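Local coordinates for protein D-xylonate dehydratase (Caulobacter crescentus, PDB 5OYN) that catalyses the dehydration of D-xylonate, and of D-gluconate with similar efficiency, to 2-dehydro-3-deoxy sugar acids, using a [2Fe-2S] cluster and a magnesium ion, at residues G227-T231 against L356-G360; I153-V157 against R253-A258; K395-F399 against G518-L523; A429-D435 against R454-R460; M163-H168 against D198-A204. The contacts are given in a common frame with arbitrary orientation. Residues are numbered along the deposited sequence.

Contacts 5, 2 and 1 belong to the N-terminal part of the dehydratase, contacts 3 and 4 to the C-terminal part. Contacts 1 and 2, centres 10 Å apart, touch: R253 NE hydrogen-bonds to V358 O, and L228 and V157 hydrogen-bond by backbone at strand 155-159 of the four-stranded parallel sheet. Their segments alternate along the chain, and contact 5 falls between the two segments of contact 2. Contacts 3 and 4, centres 13 Å apart, meet through R460 and L523 at the mixed five-stranded sheet, contact 4 falling between the segments of contact 3. Each pair thus ties together one sheet region, 41 to 48 Å apart between centres. Contact 5, 33 to 39 Å from the others between centres, borders the iron-sulfur cluster.

Contact 1 (G227-T231 against L356-G360); sequences GLSLT and LTVTG
Two loops meet here, one leaving a helix through a Schellman motif, the other folded as an ST turn within a type I beta turn. G227 (phi 76°, psi 26°) is the first non-helical residue after helix 215-225; S229 to T231 are extended. The turn runs T357 to G360, with G360 N bonded to T357 O at 2.8 Å and T359 N to T357 OG1 at 3.2 Å. G227 faces T357 (CA to CA 4.2 Å), where an ideal CB would come tightly against T357 CG2, a fit that suits glycine. The single hydrogen bond between the loops runs from V358 N to G227 O, 2.8 Å. V358, chi1 m, points toward the first loop and contributes the largest buried area: its CG2 lies 3.5 Å from L228 C and 3.6 Å from S229 N, packing on backbone, while its CG1 is 4.3 Å from L228 CD2. L230 (m, t) sets out sideways, yet its CD2 reaches T359 CG2 at 4.1 Å. T357 and T359, both chi1 p, hydrogen-bond through their OG1 atoms to N366. L228 bonds by backbone to V157, and V358 packs on L257 of helix 241-259. T359 CG2 also rests 3.8 Å from T231 OG1.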
# COMPACT_ATOMS: atom_id res chain seq x y z
N GLY A 227 16.39 13.96 24.48
CA GLY A 227 16.27 15.04 23.52
C GLY A 227 16.41 14.63 22.07
O GLY A 227 16.79 15.45 21.24
N LEU A 228 16.09 13.37 21.76
CA LEU A 228 16.24 12.79 20.44
C LEU A 228 14.93 12.67 19.66
O LEU A 228 14.95 12.29 18.48
CB LEU A 228 16.89 11.40 20.56
CG LEU A 228 18.42 11.44 20.51
CD1 LEU A 228 19.04 10.05 20.64
CD2 LEU A 228 18.87 12.11 19.22
N SER A 229 13.80 12.99 20.27
CA SER A 229 12.52 13.00 19.58
C SER A 229 11.75 14.24 20.01
O SER A 229 12.10 14.88 21.00
CB SER A 229 11.71 11.74 19.88
OG SER A 229 11.32 11.74 21.22
N LEU A 230 10.72 14.58 19.24
CA LEU A 230 9.95 15.78 19.52
C LEU A 230 9.18 15.64 20.82
O LEU A 230 8.91 14.53 21.30
CB LEU A 230 8.99 16.10 18.37
CG LEU A 230 9.61 16.44 17.01
CD1 LEU A 230 8.54 16.77 16.01
CD2 LEU A 230 10.64 17.58 17.10
N THR A 231 8.84 16.77 21.42
CA THR A 231 8.18 16.73 22.71
C THR A 231 6.82 16.07 22.57
O THR A 231 6.04 16.40 21.67
CB THR A 231 8.03 18.15 23.29
OG1 THR A 231 9.26 18.86 23.17
CG2 THR A 231 7.65 18.09 24.73
N LEU A 356 20.64 20.81 24.74
CA LEU A 356 20.01 20.99 23.44
C LEU A 356 19.25 19.72 23.03
O LEU A 356 19.68 18.60 23.33
CB LEU A 356 21.08 21.36 22.40
CG LEU A 356 20.72 21.24 20.91
CD1 LEU A 356 19.75 22.35 20.43
CD2 LEU A 356 21.97 21.18 20.02
N THR A 357 18.09 19.91 22.39
CA THR A 357 17.23 18.82 21.93
C THR A 357 16.94 18.96 20.43
O THR A 357 17.11 20.04 19.85
CB THR A 357 15.89 18.78 22.71
OG1 THR A 357 14.98 19.77 22.20
CG2 THR A 357 16.12 19.04 24.20
N VAL A 358 16.49 17.88 19.80
CA VAL A 358 16.18 17.95 18.37
C VAL A 358 15.06 18.93 18.06
O VAL A 358 14.86 19.26 16.89
CB VAL A 358 15.82 16.58 17.76
CG1 VAL A 358 17.02 15.66 17.75
CG2 VAL A 358 14.63 15.96 18.50
N THR A 359 14.33 19.41 19.06
CA THR A 359 13.38 20.48 18.78
C THR A 359 14.07 21.80 18.45
O THR A 359 13.40 22.72 17.96
CB THR A 359 12.46 20.72 19.98
OG1 THR A 359 13.20 21.36 21.02
CG2 THR A 359 11.90 19.41 20.50
N GLY A 360 15.38 21.92 18.69
CA GLY A 360 16.08 23.17 18.51
C GLY A 360 15.95 24.14 19.66
O GLY A 360 16.49 25.25 19.59

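Contact 2 (I153-V157 against R253-A258); sequences IPAIV and RIVDLA
This is apolar helix-on-sheet packing in an alpha/beta arrangement: helix 241-259 lies against strand 155-159, the last strand within this chain of a four-stranded parallel sheet. The axes of the short segments 155-157 and 253-258 approach to 8.5 Å, and their N-to-C directions differ by 154°, nearly antiparallel. P154 is opposite A258 (CA to CA 5.7 Å) and I156 opposite I254 (6.5 Å). P154 and I156 point toward the helix and A155 away, in the alternation of an extended chain. I156 (t, t) puts its CG2 3.6 Å from I254 CD1 and its CD1 3.9 Å from R253 CG. I254 (t, p) leaves the helix sideways but bends its end in, its CD1 also 3.8 Å from P154 O. L257 (m, t) fits between the two inward residues: its CB is 4.1 Å from P154 CB, its CD1 4.1 Å from I156 CB. R253 contributes its CG to the packing; its NE bonds to V358 O, and its NH1 forms a long salt bridge with D256 OD2, 3.4 Å, whose hydrogen bond is weak. I254 also packs on A130 and V132 of strand 130-135. The closest approaches involve carbonyls: A155 O to L257 CD1 and P154 CB to L257 O, each 3.3 Å.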
# COMPACT_ATOMS: atom_id res chain seq x y z
N ILE A 153 25.26 11.13 11.70
CA ILE A 153 24.59 12.07 10.81
C ILE A 153 23.34 12.53 11.54
O ILE A 153 22.87 11.81 12.44
CB ILE A 153 24.26 11.44 9.45
CG1 ILE A 153 23.57 10.09 9.62
CG2 ILE A 153 25.51 11.27 8.61
CD1 ILE A 153 22.76 9.67 8.39
N PRO A 154 22.77 13.70 11.23
CA PRO A 154 21.60 14.16 11.99
C PRO A 154 20.48 13.13 11.98
O PRO A 154 20.11 12.58 10.94
CB PRO A 154 21.19 15.45 11.27
CG PRO A 154 22.39 15.86 10.48
CD PRO A 154 23.15 14.63 10.16
N ALA A 155 19.96 12.84 13.18
CA ALA A 155 19.01 11.76 13.41
C ALA A 155 17.85 12.27 14.25
O ALA A 155 17.94 13.31 14.90
CB ALA A 155 19.67 10.58 14.12
N ILE A 156 16.76 11.51 14.25
CA ILE A 156 15.61 11.83 15.09
C ILE A 156 14.78 10.56 15.23
O ILE A 156 14.65 9.78 14.28
CB ILE A 156 14.80 13.02 14.49
CG1 ILE A 156 13.80 13.58 15.48
CG2 ILE A 156 14.13 12.64 13.15
CD1 ILE A 156 13.00 14.75 14.87
N VAL A 157 14.28 10.32 16.45
CA VAL A 157 13.51 9.11 16.72
C VAL A 157 12.04 9.41 16.51
O VAL A 157 11.53 10.46 16.93
CB VAL A 157 13.77 8.58 18.14
CG1 VAL A 157 12.64 7.64 18.56
CG2 VAL A 157 15.12 7.88 18.22
N ARG A 253 10.85 18.10 10.78
CA ARG A 253 11.97 18.50 11.63
C ARG A 253 13.29 17.90 11.15
O ARG A 253 14.35 18.49 11.38
CB ARG A 253 11.70 18.10 13.07
CG ARG A 253 12.75 18.57 14.04
CD ARG A 253 12.98 20.06 13.88
NE ARG A 253 14.12 20.50 14.68
CZ ARG A 253 14.60 21.74 14.67
NH1 ARG A 253 14.05 22.67 13.90
NH2 ARG A 253 15.65 22.04 15.44
N ILE A 254 13.27 16.73 10.51
CA ILE A 254 14.54 16.06 10.25
C ILE A 254 15.29 16.76 9.14
O ILE A 254 16.52 16.69 9.08
CB ILE A 254 14.33 14.56 9.95
CG1 ILE A 254 15.66 13.80 9.94
CG2 ILE A 254 13.62 14.36 8.61
CD1 ILE A 254 16.64 14.15 11.03
N VAL A 255 14.59 17.46 8.24
CA VAL A 255 15.34 18.19 7.23
C VAL A 255 16.00 19.42 7.85
O VAL A 255 17.15 19.75 7.53
CB VAL A 255 14.46 18.53 6.01
CG1 VAL A 255 13.72 17.31 5.51
CG2 VAL A 255 13.50 19.63 6.32
N ASP A 256 15.29 20.09 8.77
CA ASP A 256 15.89 21.16 9.57
C ASP A 256 17.19 20.68 10.23
O ASP A 256 18.24 21.32 10.10
CB ASP A 256 14.91 21.63 10.63
CG ASP A 256 13.83 22.55 10.08
OD1 ASP A 256 14.07 23.21 9.04
OD2 ASP A 256 12.76 22.62 10.72
N LEU A 257 17.13 19.55 10.93
CA LEU A 257 18.32 19.00 11.55
C LEU A 257 19.41 18.70 10.53
O LEU A 257 20.59 18.69 10.87
CB LEU A 257 17.99 17.73 12.33
CG LEU A 257 17.07 17.77 13.55
CD1 LEU A 257 17.07 16.37 14.15
CD2 LEU A 257 17.57 18.78 14.56
N ALA A 258 19.03 18.41 9.29
CA ALA A 258 20.05 18.16 8.27
C ALA A 258 20.73 19.45 7.85
O ALA A 258 21.94 19.47 7.62
CB ALA A 258 19.43 17.45 7.06

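Contact 3 (K395-F399 against G518-L523); sequences KGNLF and GGLSWL
The main bump is L398, which contributes 103 Å² of the 295 Å² buried between these loops. Its side chain (m, t) starts sideways and then bends into a hollow formed by three residues: its CD2 is 3.9 Å from L520 CD2, 4.0 Å from L523 CB and 4.1 Å from W522 CH2, lying over one face of the indole. N397, chi1 p, instead meets the ring at its edge, with ND2 3.1 Å from W522 CH2, while its OD1 bonds to A540 N. The two loops pack against the mixed five-stranded sheet of the C-terminal region: L398 and W522 both touch A540 of strand 537-540, and L398 and L523 both pack on I529 of strand 528-532. The closest CA pair is G519 and L398, 3.8 Å. An ideal CB on G519 would clash with N397 O and L398 CA, so this close backbone approach depends on the missing side chain of G519. G519 to S521 have helical phi/psi without regular helical bonding.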
# COMPACT_ATOMS: atom_id res chain seq x y z
N LYS A 395 26.00 -4.81 45.42
CA LYS A 395 27.37 -5.27 45.30
C LYS A 395 27.60 -6.39 46.30
O LYS A 395 26.93 -6.47 47.34
CB LYS A 395 28.36 -4.11 45.55
CG LYS A 395 29.55 -4.08 44.61
CD LYS A 395 30.06 -2.65 44.35
CE LYS A 395 30.21 -1.84 45.65
NZ LYS A 395 31.32 -2.32 46.53
N GLY A 396 28.54 -7.26 45.98
CA GLY A 396 28.92 -8.27 46.94
C GLY A 396 30.00 -9.18 46.41
O GLY A 396 30.76 -8.82 45.50
N ASN A 397 30.06 -10.36 47.02
CA ASN A 397 30.93 -11.43 46.56
C ASN A 397 30.30 -12.25 45.44
O ASN A 397 30.99 -13.09 44.86
CB ASN A 397 31.30 -12.33 47.74
CG ASN A 397 30.11 -13.11 48.27
OD1 ASN A 397 28.96 -12.68 48.15
ND2 ASN A 397 30.38 -14.26 48.86
N LEU A 398 29.02 -12.01 45.13
CA LEU A 398 28.34 -12.77 44.10
C LEU A 398 28.38 -12.10 42.73
O LEU A 398 28.25 -12.78 41.71
CB LEU A 398 26.88 -13.01 44.51
CG LEU A 398 26.71 -14.11 45.55
CD1 LEU A 398 25.33 -14.02 46.19
CD2 LEU A 398 26.96 -15.49 44.96
N PHE A 399 28.55 -10.78 42.70
CA PHE A 399 28.62 -9.99 41.48
C PHE A 399 29.09 -8.60 41.87
O PHE A 399 28.79 -8.12 42.97
CB PHE A 399 27.25 -9.90 40.78
CG PHE A 399 26.11 -9.65 41.72
CD1 PHE A 399 25.85 -8.36 42.18
CD2 PHE A 399 25.30 -10.70 42.15
CE1 PHE A 399 24.81 -8.13 43.07
CE2 PHE A 399 24.26 -10.47 43.03
CZ PHE A 399 24.01 -9.17 43.49
N GLY A 518 31.69 -15.35 37.24
CA GLY A 518 31.21 -14.44 38.26
C GLY A 518 30.82 -15.22 39.50
O GLY A 518 30.72 -16.44 39.50
N GLY A 519 30.58 -14.47 40.58
CA GLY A 519 30.32 -15.11 41.87
C GLY A 519 29.19 -16.13 41.84
O GLY A 519 29.20 -17.09 42.62
N LEU A 520 28.22 -15.96 40.95
CA LEU A 520 27.13 -16.92 40.89
C LEU A 520 27.57 -18.29 40.39
O LEU A 520 26.79 -19.24 40.47
CB LEU A 520 25.99 -16.38 40.02
CG LEU A 520 25.11 -15.31 40.70
CD1 LEU A 520 24.06 -14.78 39.75
CD2 LEU A 520 24.46 -15.85 41.97
N SER A 521 28.81 -18.42 39.88
CA SER A 521 29.25 -19.73 39.39
C SER A 521 29.47 -20.72 40.53
O SER A 521 29.33 -21.93 40.32
CB SER A 521 30.53 -19.60 38.56
OG SER A 521 31.38 -18.57 39.04
N TRP A 522 29.79 -20.24 41.73
CA TRP A 522 30.09 -21.14 42.84
C TRP A 522 28.98 -21.23 43.87
O TRP A 522 29.08 -22.08 44.77
CB TRP A 522 31.41 -20.75 43.53
CG TRP A 522 31.60 -19.29 43.92
CD1 TRP A 522 32.41 -18.37 43.30
CD2 TRP A 522 31.04 -18.62 45.06
NE1 TRP A 522 32.36 -17.16 43.96
CE2 TRP A 522 31.52 -17.29 45.04
CE3 TRP A 522 30.16 -19.00 46.07
CZ2 TRP A 522 31.15 -16.34 46.00
CZ3 TRP A 522 29.79 -18.06 47.03
CH2 TRP A 522 30.29 -16.75 46.99
N LEU A 523 27.94 -20.41 43.78
CA LEU A 523 26.85 -20.50 44.74
C LEU A 523 26.12 -21.83 44.60
O LEU A 523 26.04 -22.42 43.52
CB LEU A 523 25.89 -19.33 44.55
CG LEU A 523 24.56 -19.28 45.30
CD1 LEU A 523 24.69 -18.54 46.62
CD2 LEU A 523 23.55 -18.58 44.43

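Contact 4 (A429-D435 against R454-R460); sequences ARAIVFD and RCILVIR
R460 and D435 form a two-pronged salt bridge at the C-terminal end of this strand pair: R460 NE to D435 OD1 is 2.6 Å, R460 NH2 to D435 OD2 3.2 Å. R460 NH1 turns instead to the carbonyls of L520 and L523. Six backbone hydrogen bonds then join the strands in parallel register: R430 N to R454 O (2.9 Å), I456 N to R430 O (2.9 Å), I432 N to I456 O (3.0 Å), V458 N to I432 O (2.8 Å), F434 N to V458 O (2.8 Å) and R460 N to F434 O (3.0 Å). The alternate residues R430, I432 and F434 each bond through N and O, pairing R430 with C455, I432 with L457 and F434 with I459. The axes of segments 429-435 and 455-460 approach to 4.1 Å and cross at -30°. Side chains alternate. On one face, I432 (m, m) places CG1 3.8 Å from C455 CB and its CB 3.9 Å from L457 CD2, which also meets the F434 ring edge at CE2, 4.2 Å away. On the other, V433 CG2 is 4.1 Å from V458 CB, and V433 CG1 lies over the R460 guanidinium, 3.7 Å from NH1. F434 stacks edge-to-face with Y440 of helix 436-443. That helix connects the two strands, making this the parallel strand pair of a beta-alpha-beta unit, inside a mixed five-stranded sheet.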
# COMPACT_ATOMS: atom_id res chain seq x y z
N ALA A 429 18.22 -14.94 53.38
CA ALA A 429 17.40 -15.98 52.78
C ALA A 429 18.27 -17.13 52.31
O ALA A 429 19.50 -17.02 52.20
CB ALA A 429 16.56 -15.43 51.62
N ARG A 430 17.61 -18.25 52.03
CA ARG A 430 18.26 -19.49 51.64
C ARG A 430 18.18 -19.65 50.12
O ARG A 430 17.08 -19.68 49.56
CB ARG A 430 17.59 -20.68 52.34
CG ARG A 430 18.16 -22.02 51.95
CD ARG A 430 17.73 -23.04 52.95
NE ARG A 430 16.36 -23.48 52.73
CZ ARG A 430 16.04 -24.46 51.89
NH1 ARG A 430 17.01 -25.07 51.20
NH2 ARG A 430 14.77 -24.81 51.74
N ALA A 431 19.33 -19.78 49.48
CA ALA A 431 19.37 -19.80 48.02
C ALA A 431 18.78 -21.10 47.47
O ALA A 431 19.10 -22.20 47.95
CB ALA A 431 20.80 -19.62 47.54
N ILE A 432 17.92 -20.98 46.46
CA ILE A 432 17.46 -22.10 45.64
C ILE A 432 17.93 -21.80 44.22
O ILE A 432 17.35 -20.95 43.53
CB ILE A 432 15.94 -22.27 45.68
CG1 ILE A 432 15.43 -22.11 47.12
CG2 ILE A 432 15.54 -23.60 45.07
CD1 ILE A 432 15.63 -23.33 48.00
N VAL A 433 18.99 -22.49 43.78
CA VAL A 433 19.70 -22.15 42.56
C VAL A 433 19.22 -23.03 41.41
O VAL A 433 19.03 -24.25 41.57
CB VAL A 433 21.22 -22.30 42.76
CG1 VAL A 433 21.98 -21.91 41.48
CG2 VAL A 433 21.66 -21.45 43.93
N PHE A 434 19.02 -22.41 40.24
CA PHE A 434 18.61 -23.11 39.03
C PHE A 434 19.55 -22.75 37.90
O PHE A 434 20.00 -21.60 37.79
CB PHE A 434 17.19 -22.75 38.65
CG PHE A 434 16.20 -23.00 39.73
CD1 PHE A 434 15.73 -24.28 39.97
CD2 PHE A 434 15.72 -21.95 40.50
CE1 PHE A 434 14.80 -24.53 40.97
CE2 PHE A 434 14.79 -22.19 41.50
CZ PHE A 434 14.33 -23.48 41.73
N ASP A 435 19.83 -23.72 37.04
CA ASP A 435 20.75 -23.50 35.93
C ASP A 435 19.92 -23.34 34.66
O ASP A 435 19.73 -24.27 33.87
CB ASP A 435 21.76 -24.64 35.83
CG ASP A 435 22.98 -24.40 36.72
OD1 ASP A 435 23.90 -23.66 36.29
OD2 ASP A 435 23.00 -24.95 37.85
N ARG A 454 11.32 -18.06 53.45
CA ARG A 454 12.62 -17.44 53.68
C ARG A 454 13.68 -17.91 52.68
O ARG A 454 14.88 -17.82 52.96
CB ARG A 454 13.09 -17.69 55.12
CG ARG A 454 11.98 -17.65 56.17
CD ARG A 454 11.39 -16.26 56.36
NE ARG A 454 12.41 -15.20 56.28
CZ ARG A 454 12.15 -13.91 56.48
NH1 ARG A 454 10.92 -13.51 56.79
NH2 ARG A 454 13.13 -13.01 56.38
N CYS A 455 13.26 -18.37 51.51
CA CYS A 455 14.18 -18.71 50.43
C CYS A 455 14.31 -17.55 49.45
O CYS A 455 13.54 -16.59 49.48
CB CYS A 455 13.72 -19.98 49.71
SG CYS A 455 13.24 -21.31 50.85
N ILE A 456 15.33 -17.63 48.60
CA ILE A 456 15.53 -16.67 47.51
C ILE A 456 15.84 -17.46 46.24
O ILE A 456 16.80 -18.24 46.21
CB ILE A 456 16.65 -15.65 47.83
CG1 ILE A 456 16.99 -14.83 46.59
CG2 ILE A 456 17.89 -16.34 48.40
CD1 ILE A 456 17.77 -13.58 46.89
N LEU A 457 15.03 -17.27 45.21
CA LEU A 457 15.18 -18.04 43.98
C LEU A 457 16.25 -17.42 43.10
O LEU A 457 16.24 -16.21 42.82
CB LEU A 457 13.85 -18.14 43.25
CG LEU A 457 12.71 -18.61 44.17
CD1 LEU A 457 11.35 -18.39 43.52
CD2 LEU A 457 12.87 -20.08 44.59
N VAL A 458 17.20 -18.25 42.68
CA VAL A 458 18.39 -17.79 41.98
C VAL A 458 18.48 -18.55 40.67
O VAL A 458 18.25 -19.77 40.63
CB VAL A 458 19.67 -18.00 42.83
CG1 VAL A 458 20.92 -17.66 42.02
CG2 VAL A 458 19.62 -17.15 44.08
N ILE A 459 18.79 -17.84 39.59
CA ILE A 459 18.94 -18.43 38.27
C ILE A 459 20.26 -17.94 37.69
O ILE A 459 20.62 -16.77 37.86
CB ILE A 459 17.74 -18.07 37.36
CG1 ILE A 459 17.89 -18.74 35.99
CG2 ILE A 459 17.59 -16.56 37.23
CD1 ILE A 459 16.56 -19.00 35.31
N ARG A 460 20.98 -18.84 37.03
CA ARG A 460 22.29 -18.52 36.48
C ARG A 460 22.43 -19.15 35.10
O ARG A 460 21.72 -20.09 34.74
CB ARG A 460 23.43 -19.01 37.39
CG ARG A 460 23.44 -20.51 37.64
CD ARG A 460 24.84 -21.09 37.79
NE ARG A 460 24.78 -22.42 38.39
CZ ARG A 460 25.09 -22.69 39.66
NH1 ARG A 460 25.51 -21.73 40.47
NH2 ARG A 460 24.99 -23.94 40.12

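Contact 5 (M163-H168 against D198-A204); sequences MLDGWH and DRAASSA
H168, S202 and M163 bury the most surface in this contact between an extended segment and the end of a helix. H168 (chi1 t) points toward the helix and lays its imidazole on R199: R199 CA is 4.1 Å from the ring centroid and 6° off the normal, a CH-pi contact, with H168 CD2 3.5 Å from R199 CG. At the ring edge H168 ND1 and S202 OG share a hydrogen bond of 3.1 Å. Two waters also join S202 to W167: one lies 3.1 Å from W167 N and donates to S202 O at 2.8 Å; the other donates to W167 O at 2.8 Å and lies 2.6 Å from S202 OG. G166 and S203 are the closest CA pair, 4.6 Å. M163 (m, t, m) extends to A204, M163 SD to A204 CB 3.6 Å; its side chain is about 7 Å from the [2Fe-2S] cluster and about 5 Å from that of C210, a cluster ligand, so the segment borders the cofactor site. W167 makes a cation-pi contact with R334 of a third subunit. Within the chain, helix 193-202 rests by R199 and A200 on helix 177-187, while the weakly bonded strand about 167-168 pairs antiparallel with strand 171-172.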
# COMPACT_ATOMS: atom_id res chain seq x y z
N MET A 163 -0.04 0.08 22.44
CA MET A 163 -1.38 -0.33 22.08
C MET A 163 -2.41 0.38 22.95
O MET A 163 -2.09 1.04 23.94
CB MET A 163 -1.55 -1.84 22.23
CG MET A 163 -0.85 -2.64 21.18
SD MET A 163 -0.83 -4.40 21.57
CE MET A 163 -0.14 -4.41 23.22
N LEU A 164 -3.68 0.24 22.57
CA LEU A 164 -4.77 0.77 23.38
C LEU A 164 -4.91 -0.04 24.67
O LEU A 164 -4.30 -1.11 24.82
CB LEU A 164 -6.07 0.76 22.59
CG LEU A 164 -6.07 1.58 21.30
CD1 LEU A 164 -7.36 1.34 20.51
CD2 LEU A 164 -5.89 3.05 21.62
N ASP A 165 -5.70 0.47 25.60
CA ASP A 165 -5.95 -0.27 26.84
C ASP A 165 -6.62 -1.60 26.53
O ASP A 165 -7.49 -1.69 25.67
CB ASP A 165 -6.87 0.51 27.80
CG ASP A 165 -6.31 1.86 28.23
OD1 ASP A 165 -5.08 2.10 28.13
OD2 ASP A 165 -7.15 2.69 28.69
N GLY A 166 -6.23 -2.64 27.26
CA GLY A 166 -6.86 -3.94 27.14
C GLY A 166 -7.77 -4.16 28.33
O GLY A 166 -7.47 -3.72 29.45
N TRP A 167 -8.89 -4.84 28.09
CA TRP A 167 -9.89 -5.09 29.12
C TRP A 167 -10.34 -6.54 29.09
O TRP A 167 -10.47 -7.15 28.02
CB TRP A 167 -11.10 -4.19 28.93
CG TRP A 167 -10.82 -2.74 29.10
CD1 TRP A 167 -10.39 -1.87 28.15
CD2 TRP A 167 -10.99 -1.97 30.29
NE1 TRP A 167 -10.28 -0.60 28.67
CE2 TRP A 167 -10.64 -0.65 29.99
CE3 TRP A 167 -11.40 -2.28 31.59
CZ2 TRP A 167 -10.68 0.37 30.94
CZ3 TRP A 167 -11.44 -1.28 32.53
CH2 TRP A 167 -11.09 0.03 32.20
N HIS A 168 -10.55 -7.11 30.28
CA HIS A 168 -11.07 -8.46 30.41
C HIS A 168 -12.00 -8.44 31.61
O HIS A 168 -11.55 -8.20 32.73
CB HIS A 168 -9.96 -9.49 30.60
CG HIS A 168 -10.30 -10.87 30.12
ND1 HIS A 168 -10.47 -11.18 28.78
CD2 HIS A 168 -10.47 -12.04 30.79
CE1 HIS A 168 -10.74 -12.47 28.66
NE2 HIS A 168 -10.74 -13.01 29.86
N ASP A 198 -6.78 -16.36 26.61
CA ASP A 198 -7.76 -15.35 26.23
C ASP A 198 -7.53 -14.03 26.94
O ASP A 198 -7.74 -12.96 26.34
CB ASP A 198 -9.18 -15.86 26.47
CG ASP A 198 -9.54 -17.01 25.54
OD1 ASP A 198 -10.70 -17.49 25.59
OD2 ASP A 198 -8.66 -17.42 24.75
N ARG A 199 -7.12 -14.07 28.21
CA ARG A 199 -6.66 -12.86 28.88
C ARG A 199 -5.44 -12.28 28.17
O ARG A 199 -5.30 -11.06 28.06
CB ARG A 199 -6.31 -13.14 30.34
CG ARG A 199 -7.44 -13.69 31.18
CD ARG A 199 -6.91 -14.40 32.40
NE ARG A 199 -7.27 -13.68 33.62
CZ ARG A 199 -8.44 -13.81 34.24
NH1 ARG A 199 -9.36 -14.64 33.75
NH2 ARG A 199 -8.70 -13.12 35.35
N ALA A 200 -4.53 -13.14 27.73
CA ALA A 200 -3.36 -12.67 27.00
C ALA A 200 -3.80 -11.95 25.73
O ALA A 200 -3.30 -10.86 25.42
CB ALA A 200 -2.43 -13.84 26.67
N ALA A 201 -4.75 -12.54 25.00
CA ALA A 201 -5.24 -11.94 23.77
C ALA A 201 -5.92 -10.60 24.05
O ALA A 201 -5.77 -9.65 23.27
CB ALA A 201 -6.20 -12.89 23.07
N SER A 202 -6.67 -10.51 25.14
CA SER A 202 -7.30 -9.25 25.50
C SER A 202 -6.27 -8.17 25.82
O SER A 202 -6.61 -6.98 25.78
CB SER A 202 -8.24 -9.43 26.68
OG SER A 202 -9.56 -9.67 26.24
N SER A 203 -5.03 -8.55 26.12
CA SER A 203 -4.02 -7.56 26.48
C SER A 203 -3.51 -6.79 25.27
O SER A 203 -2.86 -5.75 25.46
CB SER A 203 -2.85 -8.24 27.20
OG SER A 203 -1.83 -8.64 26.29
N ALA A 204 -3.79 -7.26 24.05
CA ALA A 204 -3.26 -6.69 22.81
C ALA A 204 -4.44 -6.33 21.92
O ALA A 204 -4.73 -7.05 20.96
CB ALA A 204 -2.31 -7.65 22.10
O HOH W 1 -9.26 -6.13 25.27
O HOH W 2 -11.45 -8.07 25.55